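Local coordinates for lipopolysaccharide core biosynthesis protein (PDB 3GLV) that probably catalyses the transfer of the AMP portion of ATP to FMN, making FAD and diphosphate, as a metal-dependent archaeal FAD synthase, at residues Val10-His15 and Ile48-Glu53; His18-Lys23 and Val116-Tyr121; Asp52-Leu57 and Ala69-Glu74. All coordinates share one frame; numbering follows the deposited sequence.

Contact 1. Residues Val10-His15 and Ile48-Glu53; sequences VFDILH and IPIFDE. With SO4 (sulfate ion), chain C.
The Phe51 ring is met at its edge by Ile13, whose CD1 methyl lies near the ring plane, 3.5 Å from CE2; the two side chains cross at about a right angle. The same methyl also packs on Ile50 CG2. A second flat group, the Asp12 carboxylate, grips two successive peptide N-H groups. Its CG stands anti to the backbone N (chi1 -169°), and the oxygens beyond divide the work: Asp12 OD1 accepts from Phe51 N at 2.9 Å through its syn lone pair, in a nearly straight bond (164°), while Asp12 OD2 accepts from Ile50 N at 2.9 Å on its syn side, somewhat out of the carboxylate plane. Pro49 crosses this side chain at about a right angle, its CB 3.4 Å from Asp12 OD1. Over one face of the Phe11 ring sits sulfate O3, which accepts from Phe11 N at 2.7 Å; sulfate O2 accepts from Val10 N at 2.7 Å. The anion probably came from the crystallisation liquor, and its place is consistent with the inferred role of Val10 and Phe11 in binding ATP. The 10-15 loop runs from strand 4-9 to His15, N-cap of helix 16-26 and first residue of the HxGH signature. Ile13 packs on Ile13 of the second subunit, and the loop through 48-52 links helix 39-44 to helix 53-60, whose Arg56 touches both Asp12 and Pro49.

Contact 2. Residues His18-Lys23 and Val116-Tyr121; sequences HIHYLK and VRISKY. With SO4 (sulfate ion), chain C.
His20 has the largest share of this contact, its imidazole NE2 turned to Ser119, with Tyr121 CA over one ring face, toward the rim. CG lies anti to the backbone N (chi1 171°), which sets it on the side of the 116-121 segment. His20 NE2 donates to Ser119 O at 2.8 Å; the oxygen lies in the ring plane at its edge, yet the donor stands well above the carbonyl plane and the bond is bent (141°). Ser119 OG is also hydrogen-bonded to His20 NE2, at 2.9 Å, so both oxygens of this serine hold the same ring nitrogen. Tyr121 CA makes a CH-pi contact with the imidazole, 4.1 Å from the centroid of the His20 ring, and Tyr121 CD1 lies 3.7 Å from His20 CB. Here the helix that follows strand 4-9 in the Rossmann-like fold packs beside the end of strand 114-117, outermost in this chain's parallel sheet. Ile118 touches two helix side chains: CG2 lies 3.8 Å from His20 NE2, and CG1 approaches Tyr21 CD1 at 3.9 Å, the latter pair crossing at about a right angle. The far end of Tyr21 is held by the sheet, OH bonding Thr8 N and Thr90 O. On another side of the helix His18, an inferred ATP ligand like Tyr121, donates from NE2 to sulfate O3 at 3.0 Å, an oxygen it shares with Phe11 N.

Contact 3. Residues Asp52-Leu57 and Ala69-Glu74; sequences DENSRL and AILGHE
Leu57 lies over Ala69 with its CD1 methyl, 3.3 Å from Ala69 CB, a short approach whose exact value is doubtful, and it also reaches the carbonyl carbon of Ala69. Leu57 CG stands anti to the backbone N (chi1 169°), on the strand's side of the helix. The contact belongs to the beta-alpha-beta crossover that joins neighbouring parallel strands 31-36 and 68-71: helix 53-57 runs almost antiparallel to strand 69-71 (163°), the axes 9.0 Å apart at their closest. Leu71 supplies the other half of the apolar patch. Its CD1 lies 4.0 Å from Leu57 CD2 and 3.9 Å from Glu53 O, while CD2 touches Glu53 CG and Asn54 OD1, the latter at 3.8 Å. An alanine in place of Leu71 would take its methyls away from Leu57 CD2, Glu53 CG and Asn54 OD1 and would probably open a gap there. The polar end of Glu53 turns to another partner, OE1 accepting from Asp39 N. Arg56 ties the same helix turn to the loops around it, NH1 bonding Val10 O and Ala37 O, NE bonding Phe51 O, and NH2 bridging to Asp39. Asp52 is the N-cap: its OD2 accepts from Ser55 N at 2.9 Å from above the carboxylate plane, and its OD1 takes the Ser55 hydroxyl, OG to OD1 2.7 Å.

Overall arrangement
All three are surface contacts of one Rossmann-like domain, though Ile118 of contact 2 is itself buried. Contacts 1 and 3 share Asp52 and Glu53, where the loop through 48-52 passes into helix 53-60, and their centres are about 10 Å apart; contacts 1 and 2 touch directly, Phe11 against His18. Contact 2 lies on the opposite side of the chain's centre from contact 3, both reaching the same sheet at its two outermost strands. Chemistry follows place: a carboxylate holds loop to loop in contact 1, an imidazole meets serine oxygens in contact 2, and contact 3 is mainly leucine and alanine packing, with no hydrogen bond across its segments. The sulfate touches contacts 1 and 2.

Contact 1. Residues Val10-His15 and Ile48-Glu53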
# COMPACT_ATOMS: atom_id res chain seq x y z
N VAL A 10 -1.19 -8.81 -10.93
CA VAL A 10 0.09 -8.21 -11.22
C VAL A 10 0.44 -7.17 -10.18
O VAL A 10 1.54 -7.16 -9.73
CB VAL A 10 0.09 -7.60 -12.66
CG1 VAL A 10 1.36 -6.92 -12.94
CG2 VAL A 10 -0.21 -8.73 -13.80
N PHE A 11 -0.52 -6.29 -9.84
CA PHE A 11 -0.33 -5.20 -8.87
C PHE A 11 0.84 -4.32 -9.25
O PHE A 11 1.74 -4.10 -8.45
CB PHE A 11 -0.16 -5.76 -7.43
CG PHE A 11 -1.28 -6.72 -7.02
CD1 PHE A 11 -2.57 -6.22 -6.77
CD2 PHE A 11 -1.08 -8.11 -6.96
CE1 PHE A 11 -3.62 -7.08 -6.44
CE2 PHE A 11 -2.11 -8.98 -6.63
CZ PHE A 11 -3.40 -8.45 -6.38
N ASP A 12 0.85 -3.84 -10.48
CA ASP A 12 1.97 -3.03 -10.97
C ASP A 12 1.98 -1.65 -10.28
O ASP A 12 2.91 -1.32 -9.51
CB ASP A 12 1.94 -2.91 -12.49
CG ASP A 12 3.19 -2.33 -13.06
OD1 ASP A 12 4.30 -2.44 -12.45
OD2 ASP A 12 3.06 -1.78 -14.19
N ILE A 13 0.95 -0.87 -10.54
CA ILE A 13 0.78 0.42 -9.87
C ILE A 13 -0.39 0.27 -8.93
O ILE A 13 -1.53 0.07 -9.41
CB ILE A 13 0.47 1.55 -10.84
CG1 ILE A 13 1.55 1.68 -11.90
CG2 ILE A 13 0.28 2.94 -10.07
CD1 ILE A 13 2.90 1.91 -11.29
N LEU A 14 -0.14 0.35 -7.62
CA LEU A 14 -1.23 0.10 -6.65
C LEU A 14 -2.29 1.17 -6.75
O LEU A 14 -1.97 2.38 -6.84
CB LEU A 14 -0.76 -0.00 -5.19
CG LEU A 14 -0.14 -1.30 -4.68
CD1 LEU A 14 0.29 -1.26 -3.23
CD2 LEU A 14 -1.17 -2.47 -4.91
N HIS A 15 -3.54 0.75 -6.74
CA HIS A 15 -4.63 1.68 -6.72
C HIS A 15 -5.82 1.14 -5.90
O HIS A 15 -5.76 0.02 -5.41
CB HIS A 15 -5.02 2.03 -8.10
CG HIS A 15 -5.45 0.87 -8.93
ND1 HIS A 15 -6.56 0.11 -8.63
CD2 HIS A 15 -4.91 0.33 -10.05
CE1 HIS A 15 -6.71 -0.83 -9.54
NE2 HIS A 15 -5.72 -0.73 -10.41
N ILE A 48 3.01 -5.52 -19.93
CA ILE A 48 4.35 -5.27 -19.46
C ILE A 48 4.26 -4.43 -18.17
O ILE A 48 3.73 -3.33 -18.20
CB ILE A 48 5.18 -4.54 -20.54
CG1 ILE A 48 5.45 -5.51 -21.72
CG2 ILE A 48 6.49 -3.98 -19.98
CD1 ILE A 48 6.10 -4.86 -22.98
N PRO A 49 4.75 -4.93 -17.04
CA PRO A 49 4.69 -4.03 -15.86
C PRO A 49 5.94 -3.14 -15.76
O PRO A 49 7.03 -3.56 -16.14
CB PRO A 49 4.61 -4.99 -14.69
CG PRO A 49 5.12 -6.34 -15.24
CD PRO A 49 5.12 -6.31 -16.70
N ILE A 50 5.79 -1.93 -15.25
CA ILE A 50 6.90 -0.98 -15.10
C ILE A 50 7.77 -1.27 -13.84
O ILE A 50 8.97 -0.92 -13.79
CB ILE A 50 6.27 0.47 -15.10
CG1 ILE A 50 7.30 1.50 -15.48
CG2 ILE A 50 5.58 0.79 -13.82
CD1 ILE A 50 6.70 2.87 -15.60
N PHE A 51 7.16 -1.88 -12.83
CA PHE A 51 7.89 -2.33 -11.64
C PHE A 51 8.23 -3.82 -11.75
O PHE A 51 7.40 -4.62 -12.18
CB PHE A 51 7.05 -2.08 -10.39
CG PHE A 51 7.05 -0.66 -9.91
CD1 PHE A 51 8.17 -0.15 -9.25
CD2 PHE A 51 5.93 0.14 -10.02
CE1 PHE A 51 8.20 1.13 -8.77
CE2 PHE A 51 5.92 1.45 -9.55
CZ PHE A 51 7.09 1.97 -8.93
N ASP A 52 9.44 -4.19 -11.33
CA ASP A 52 9.88 -5.61 -11.44
C ASP A 52 9.17 -6.46 -10.38
O ASP A 52 8.60 -5.93 -9.43
CB ASP A 52 11.38 -5.70 -11.20
CG ASP A 52 11.71 -5.29 -9.76
OD1 ASP A 52 11.82 -4.06 -9.46
OD2 ASP A 52 11.67 -6.16 -8.91
N GLU A 53 9.23 -7.78 -10.55
CA GLU A 53 8.40 -8.69 -9.77
C GLU A 53 8.71 -8.67 -8.29
O GLU A 53 7.81 -8.75 -7.51
CB GLU A 53 8.44 -10.13 -10.31
CG GLU A 53 9.77 -10.83 -10.12
CD GLU A 53 9.98 -12.02 -11.06
OE1 GLU A 53 9.21 -12.21 -12.03
OE2 GLU A 53 10.93 -12.78 -10.76
S SO4 C . -3.97 -6.70 -11.80
O1 SO4 C . -3.99 -6.15 -13.17
O2 SO4 C . -3.60 -8.11 -11.90
O3 SO4 C . -2.90 -6.04 -11.01
O4 SO4 C . -5.36 -6.52 -11.36

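Contact 2. Residues His18-Lys23 and Val116-Tyr121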
# COMPACT_ATOMS: atom_id res chain seq x y z
N HIS A 18 -7.35 -2.34 -6.49
CA HIS A 18 -6.63 -3.40 -5.92
C HIS A 18 -7.03 -3.49 -4.45
O HIS A 18 -7.26 -4.58 -3.93
CB HIS A 18 -5.11 -3.15 -6.00
CG HIS A 18 -4.56 -3.18 -7.37
ND1 HIS A 18 -3.71 -2.20 -7.83
CD2 HIS A 18 -4.69 -4.09 -8.38
CE1 HIS A 18 -3.35 -2.49 -9.07
NE2 HIS A 18 -3.91 -3.64 -9.43
N ILE A 19 -7.02 -2.37 -3.74
CA ILE A 19 -7.37 -2.36 -2.34
C ILE A 19 -8.76 -2.98 -2.13
O ILE A 19 -8.96 -3.76 -1.18
CB ILE A 19 -7.38 -0.94 -1.77
CG1 ILE A 19 -5.98 -0.29 -1.84
CG2 ILE A 19 -7.90 -0.95 -0.30
CD1 ILE A 19 -4.84 -1.23 -1.25
N HIS A 20 -9.74 -2.64 -2.98
CA HIS A 20 -11.09 -3.21 -2.78
C HIS A 20 -11.01 -4.75 -2.98
O HIS A 20 -11.58 -5.50 -2.20
CB HIS A 20 -12.09 -2.60 -3.70
CG HIS A 20 -13.45 -3.26 -3.73
ND1 HIS A 20 -14.45 -2.95 -2.82
CD2 HIS A 20 -14.03 -4.07 -4.66
CE1 HIS A 20 -15.55 -3.62 -3.15
NE2 HIS A 20 -15.33 -4.30 -4.27
N TYR A 21 -10.31 -5.22 -3.99
CA TYR A 21 -10.18 -6.65 -4.22
C TYR A 21 -9.55 -7.37 -3.05
O TYR A 21 -10.10 -8.31 -2.58
CB TYR A 21 -9.40 -6.92 -5.52
CG TYR A 21 -9.04 -8.37 -5.82
CD1 TYR A 21 -9.99 -9.32 -6.00
CD2 TYR A 21 -7.74 -8.74 -5.96
CE1 TYR A 21 -9.66 -10.59 -6.30
CE2 TYR A 21 -7.40 -10.00 -6.25
CZ TYR A 21 -8.35 -10.92 -6.42
OH TYR A 21 -7.96 -12.17 -6.71
N LEU A 22 -8.42 -6.88 -2.59
CA LEU A 22 -7.72 -7.47 -1.48
C LEU A 22 -8.52 -7.39 -0.16
O LEU A 22 -8.69 -8.36 0.48
CB LEU A 22 -6.33 -6.86 -1.34
CG LEU A 22 -5.39 -7.06 -2.52
CD1 LEU A 22 -4.00 -6.52 -2.27
CD2 LEU A 22 -5.34 -8.51 -2.87
N LYS A 23 -9.02 -6.22 0.19
CA LYS A 23 -9.77 -6.03 1.41
C LYS A 23 -11.00 -6.89 1.48
O LYS A 23 -11.31 -7.47 2.55
CB LYS A 23 -10.11 -4.57 1.62
CG LYS A 23 -10.87 -4.30 2.86
CD LYS A 23 -11.08 -2.75 3.13
CE LYS A 23 -9.75 -2.02 3.46
NZ LYS A 23 -10.12 -0.66 3.93
N VAL A 116 -14.92 -17.49 -5.27
CA VAL A 116 -15.81 -16.36 -4.97
C VAL A 116 -15.49 -15.14 -5.82
O VAL A 116 -14.34 -14.69 -5.86
CB VAL A 116 -15.75 -16.03 -3.48
CG1 VAL A 116 -16.47 -14.69 -3.10
CG2 VAL A 116 -16.37 -17.18 -2.68
N ARG A 117 -16.48 -14.60 -6.54
CA ARG A 117 -16.26 -13.33 -7.21
C ARG A 117 -16.46 -12.16 -6.22
O ARG A 117 -17.44 -12.13 -5.47
CB ARG A 117 -17.19 -13.17 -8.42
CG ARG A 117 -16.73 -13.96 -9.64
CD ARG A 117 -17.64 -13.81 -10.91
NE ARG A 117 -19.05 -14.07 -10.62
CZ ARG A 117 -19.99 -13.15 -10.42
NH1 ARG A 117 -19.75 -11.85 -10.52
NH2 ARG A 117 -21.22 -13.55 -10.12
N ILE A 118 -15.50 -11.22 -6.20
CA ILE A 118 -15.61 -10.01 -5.40
C ILE A 118 -16.52 -8.97 -6.03
O ILE A 118 -16.61 -8.90 -7.24
CB ILE A 118 -14.25 -9.39 -5.19
CG1 ILE A 118 -13.36 -10.43 -4.48
CG2 ILE A 118 -14.36 -8.01 -4.43
CD1 ILE A 118 -13.91 -10.97 -3.12
N SER A 119 -17.20 -8.18 -5.21
CA SER A 119 -18.15 -7.15 -5.71
C SER A 119 -17.45 -6.12 -6.59
O SER A 119 -16.24 -5.89 -6.45
CB SER A 119 -18.79 -6.38 -4.56
OG SER A 119 -17.81 -5.71 -3.78
N LYS A 120 -18.21 -5.52 -7.49
CA LYS A 120 -17.65 -4.50 -8.40
C LYS A 120 -17.17 -3.30 -7.60
O LYS A 120 -17.86 -2.87 -6.69
CB LYS A 120 -18.72 -4.11 -9.44
CG LYS A 120 -18.23 -3.10 -10.48
CD LYS A 120 -19.13 -3.04 -11.73
CE LYS A 120 -20.47 -2.37 -11.49
NZ LYS A 120 -21.20 -2.09 -12.79
N TYR A 121 -15.96 -2.81 -7.83
CA TYR A 121 -15.50 -1.61 -7.13
C TYR A 121 -16.21 -0.34 -7.70
O TYR A 121 -16.51 -0.29 -8.87
CB TYR A 121 -13.97 -1.45 -7.20
CG TYR A 121 -13.51 -0.16 -6.58
CD1 TYR A 121 -13.89 0.16 -5.30
CD2 TYR A 121 -12.76 0.77 -7.29
CE1 TYR A 121 -13.52 1.37 -4.71
CE2 TYR A 121 -12.37 2.01 -6.71
CZ TYR A 121 -12.76 2.30 -5.41
OH TYR A 121 -12.44 3.50 -4.77
S SO4 C . -3.97 -6.70 -11.80
O1 SO4 C . -3.99 -6.15 -13.17
O2 SO4 C . -3.60 -8.11 -11.90
O3 SO4 C . -2.90 -6.04 -11.01
O4 SO4 C . -5.36 -6.52 -11.36

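Contact 3. Residues Asp52-Leu57 and Ala69-Glu74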
# COMPACT_ATOMS: atom_id res chain seq x y z
N ASP A 52 9.44 -4.19 -11.33
CA ASP A 52 9.88 -5.61 -11.44
C ASP A 52 9.17 -6.46 -10.38
O ASP A 52 8.60 -5.93 -9.43
CB ASP A 52 11.38 -5.70 -11.20
CG ASP A 52 11.71 -5.29 -9.76
OD1 ASP A 52 11.82 -4.06 -9.46
OD2 ASP A 52 11.67 -6.16 -8.91
N GLU A 53 9.23 -7.78 -10.55
CA GLU A 53 8.40 -8.69 -9.77
C GLU A 53 8.71 -8.67 -8.29
O GLU A 53 7.81 -8.75 -7.51
CB GLU A 53 8.44 -10.13 -10.31
CG GLU A 53 9.77 -10.83 -10.12
CD GLU A 53 9.98 -12.02 -11.06
OE1 GLU A 53 9.21 -12.21 -12.03
OE2 GLU A 53 10.93 -12.78 -10.76
N ASN A 54 9.97 -8.51 -7.91
CA ASN A 54 10.32 -8.46 -6.50
C ASN A 54 9.81 -7.19 -5.85
O ASN A 54 9.30 -7.21 -4.72
CB ASN A 54 11.83 -8.59 -6.29
CG ASN A 54 12.36 -9.90 -6.81
OD1 ASN A 54 11.64 -10.91 -6.83
ND2 ASN A 54 13.56 -9.90 -7.31
N SER A 55 9.89 -6.08 -6.59
CA SER A 55 9.32 -4.83 -6.09
C SER A 55 7.82 -4.95 -5.91
O SER A 55 7.29 -4.56 -4.85
CB SER A 55 9.66 -3.66 -7.00
OG SER A 55 11.06 -3.43 -6.98
N ARG A 56 7.13 -5.52 -6.90
CA ARG A 56 5.68 -5.57 -6.80
C ARG A 56 5.26 -6.42 -5.60
O ARG A 56 4.30 -6.09 -4.90
CB ARG A 56 5.02 -6.07 -8.09
CG ARG A 56 5.17 -5.10 -9.26
CD ARG A 56 4.48 -5.52 -10.60
NE ARG A 56 5.21 -6.53 -11.35
CZ ARG A 56 4.97 -7.84 -11.32
NH1 ARG A 56 3.97 -8.33 -10.59
NH2 ARG A 56 5.70 -8.67 -12.06
N LEU A 57 5.93 -7.56 -5.43
CA LEU A 57 5.65 -8.48 -4.33
C LEU A 57 5.87 -7.79 -2.98
O LEU A 57 5.03 -7.88 -2.11
CB LEU A 57 6.55 -9.74 -4.42
CG LEU A 57 6.61 -10.75 -3.21
CD1 LEU A 57 5.30 -11.39 -2.99
CD2 LEU A 57 7.60 -11.88 -3.47
N ALA A 69 2.48 -12.99 0.88
CA ALA A 69 2.57 -12.78 -0.55
C ALA A 69 3.66 -13.60 -1.14
O ALA A 69 4.78 -13.66 -0.59
CB ALA A 69 2.74 -11.30 -0.87
N ILE A 70 3.34 -14.22 -2.27
CA ILE A 70 4.28 -15.03 -3.00
C ILE A 70 4.25 -14.81 -4.50
O ILE A 70 3.23 -14.37 -5.10
CB ILE A 70 4.12 -16.54 -2.71
CG1 ILE A 70 2.76 -17.04 -3.14
CG2 ILE A 70 4.35 -16.87 -1.18
CD1 ILE A 70 2.75 -18.54 -3.13
N LEU A 71 5.36 -15.13 -5.13
CA LEU A 71 5.41 -15.11 -6.59
C LEU A 71 4.66 -16.34 -7.16
O LEU A 71 4.75 -17.45 -6.65
CB LEU A 71 6.86 -15.06 -7.06
CG LEU A 71 7.47 -13.73 -7.57
CD1 LEU A 71 6.71 -12.49 -7.30
CD2 LEU A 71 8.97 -13.58 -7.18
N GLY A 72 3.94 -16.15 -8.23
CA GLY A 72 3.27 -17.23 -8.88
C GLY A 72 4.18 -18.11 -9.74
O GLY A 72 5.37 -17.93 -9.79
N HIS A 73 3.57 -19.07 -10.41
CA HIS A 73 4.29 -20.01 -11.23
C HIS A 73 4.14 -19.73 -12.68
O HIS A 73 3.06 -19.70 -13.23
CB HIS A 73 3.86 -21.43 -10.95
CG HIS A 73 4.51 -22.02 -9.76
ND1 HIS A 73 5.87 -22.04 -9.60
CD2 HIS A 73 4.00 -22.57 -8.64
CE1 HIS A 73 6.17 -22.59 -8.45
NE2 HIS A 73 5.05 -22.93 -7.85
N GLU A 74 5.30 -19.58 -13.28
CA GLU A 74 5.53 -19.10 -14.60
C GLU A 74 4.54 -19.37 -15.72
O GLU A 74 4.53 -18.66 -16.70
CB GLU A 74 6.95 -19.51 -14.97
CG GLU A 74 7.97 -19.25 -13.83
CD GLU A 74 7.84 -20.21 -12.65
OE1 GLU A 74 6.96 -21.05 -12.66
OE2 GLU A 74 8.67 -20.15 -11.73